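Local coordinates for PfkB family carbohydrate kinase (Listeria grayi DSM 20601, PDB 4GM6), which belongs to the PfkB family of carbohydrate kinases and so probably transfers a phosphate group to a sugar or related substrate, at residues C[305-309]-C[310-314]. Sequence-based numbering, arbitrary orientation.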
loop_
_atom_site.group_PDB
_atom_site.type_symbol
_atom_site.label_atom_id
_atom_site.label_comp_id
_atom_site.label_asym_id
_atom_site.label_seq_id
_atom_site.Cartn_x
_atom_site.Cartn_y
_atom_site.Cartn_z
ATOM N N SER C 305 -21.097 13.510 34.382
ATOM C CA SER C 305 -20.096 13.917 35.363
ATOM C C SER C 305 -20.593 15.108 36.173
ATOM O O SER C 305 -19.910 15.588 37.077
ATOM C CB SER C 305 -18.788 14.297 34.661
ATOM O OG SER C 305 -18.415 13.335 33.694
ATOM N N GLU C 306 -21.779 15.595 35.825
ATOM C CA GLU C 306 -22.385 16.735 36.496
ATOM C C GLU C 306 -21.579 18.018 36.334
ATOM O O GLU C 306 -21.588 18.873 37.220
ATOM C CB GLU C 306 -22.595 16.432 37.978
ATOM C CG GLU C 306 -23.217 15.072 38.225
ATOM C CD GLU C 306 -24.063 15.059 39.474
ATOM O OE1 GLU C 306 -25.022 14.264 39.531
ATOM O OE2 GLU C 306 -23.777 15.861 40.389
ATOM N N TRP C 307 -20.883 18.147 35.208
ATOM C CA TRP C 307 -20.160 19.374 34.900
ATOM C C TRP C 307 -21.141 20.495 34.631
ATOM O O TRP C 307 -22.312 20.251 34.370
ATOM C CB TRP C 307 -19.297 19.191 33.655
ATOM C CG TRP C 307 -18.203 18.188 33.800
ATOM C CD1 TRP C 307 -17.782 17.584 34.951
ATOM C CD2 TRP C 307 -17.356 17.704 32.757
ATOM N NE1 TRP C 307 -16.737 16.731 34.679
ATOM C CE2 TRP C 307 -16.455 16.789 33.340
ATOM C CE3 TRP C 307 -17.280 17.946 31.383
ATOM C CZ2 TRP C 307 -15.485 16.119 32.595
ATOM C CZ3 TRP C 307 -16.314 17.280 30.641
ATOM C CH2 TRP C 307 -15.429 16.378 31.251
ATOM N N ARG C 308 -20.662 21.729 34.666
ATOM C CA ARG C 308 -21.516 22.854 34.314
ATOM C C ARG C 308 -21.712 22.935 32.798
ATOM O O ARG C 308 -20.911 22.396 32.030
ATOM C CB ARG C 308 -20.958 24.158 34.889
ATOM C CG ARG C 308 -21.078 24.221 36.408
ATOM C CD ARG C 308 -20.179 25.276 37.031
ATOM N NE ARG C 308 -18.852 25.263 36.427
ATOM C CZ ARG C 308 -18.368 26.256 35.690
ATOM N NH1 ARG C 308 -19.104 27.342 35.490
ATOM N NH2 ARG C 308 -17.151 26.166 35.163
ATOM N N PRO C 309 -22.789 23.605 32.363
ATOM C CA PRO C 309 -23.098 23.697 30.937
ATOM C C PRO C 309 -21.907 24.179 30.095
ATOM O O PRO C 309 -21.613 23.589 29.054
ATOM C CB PRO C 309 -24.236 24.718 30.886
ATOM C CG PRO C 309 -24.867 24.668 32.249
ATOM C CD PRO C 309 -23.748 24.351 33.202
ATOM N N ASP C 310 -21.235 25.244 30.530
ATOM C CA ASP C 310 -20.124 25.786 29.745
ATOM C C ASP C 310 -18.960 24.808 29.631
ATOM O O ASP C 310 -18.254 24.784 28.615
ATOM C CB ASP C 310 -19.647 27.128 30.303
ATOM C CG ASP C 310 -19.470 27.105 31.803
ATOM O OD1 ASP C 310 -19.038 26.066 32.347
ATOM O OD2 ASP C 310 -19.761 28.136 32.439
ATOM N N GLU C 311 -18.748 24.007 30.671
ATOM C CA GLU C 311 -17.699 22.989 30.627
ATOM C C GLU C 311 -18.042 21.945 29.588
ATOM O O GLU C 311 -17.248 21.638 28.709
ATOM C CB GLU C 311 -17.544 22.302 31.984
ATOM C CG GLU C 311 -16.842 23.127 33.053
ATOM C CD GLU C 311 -16.907 22.458 34.414
ATOM O OE1 GLU C 311 -15.851 21.983 34.888
ATOM O OE2 GLU C 311 -18.015 22.385 35.000
ATOM N N THR C 312 -19.243 21.396 29.694
ATOM C CA THR C 312 -19.650 20.303 28.823
ATOM C C THR C 312 -19.576 20.690 27.348
ATOM O O THR C 312 -18.945 19.993 26.537
ATOM C CB THR C 312 -21.066 19.833 29.174
ATOM O OG1 THR C 312 -21.061 19.293 30.499
ATOM C CG2 THR C 312 -21.537 18.771 28.196
ATOM N N VAL C 313 -20.214 21.807 27.002
ATOM C CA VAL C 313 -20.205 22.290 25.622
ATOM C C VAL C 313 -18.781 22.539 25.097
ATOM O O VAL C 313 -18.503 22.328 23.916
ATOM C CB VAL C 313 -21.071 23.552 25.443
ATOM C CG1 VAL C 313 -20.358 24.785 25.991
ATOM C CG2 VAL C 313 -21.443 23.740 23.978
ATOM N N LYS C 314 -17.873 22.969 25.965
ATOM C CA LYS C 314 -16.520 23.247 25.512
ATOM C C LYS C 314 -15.764 21.956 25.266
ATOM O O LYS C 314 -15.076 21.801 24.250
ATOM C CB LYS C 314 -15.761 24.118 26.515
ATOM C CG LYS C 314 -14.411 24.571 25.976
ATOM C CD LYS C 314 -13.860 25.750 26.773
ATOM C CE LYS C 314 -13.347 25.319 28.136
ATOM N NZ LYS C 314 -12.620 26.431 28.816
#
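One carboxylate oxygen, Glu311 OE2, takes two N-H groups of the same residue, Arg308: the backbone N at 2.7 Å in a nearly straight bond (165°), and NE at 3.3 Å in a weak, bent one that is also a salt bridge. The backbone N-H meets OE2 on its anti side, tilted out of the carboxylate plane. With CG beside its backbone N (chi1 -75°) and the chain extended beyond, Glu311 reaches back to the residue before the helix. Arg308, bent at chi3, carries its guanidinium over to Asp310, whose OD1 sits over one guanidinium face while OD2 forms a salt bridge with NH1 at 3.2 Å; the guanidinium and carboxylate planes lie 65° apart. The link between two helices is short: a Schellman motif at Glu306 closes helix 291-304, and Arg308 is already the N-cap of helix 309-323, its backbone N-H accepted by the side chain of Glu311 at N3. The first helical bonds follow, Thr312 N to Arg308 O at 3.0 Å and Val313 N to Pro309 O at 3.1 Å. Two carboxylates in the first turn probably interact favourably with the positive end of the helix dipole. Trp307 CB packs 3.6 Å from Thr312 OG1, and its ring meets Phe315 edge-to-face, while Thr312 and Val313 lie against Leu268 of strand 261-270.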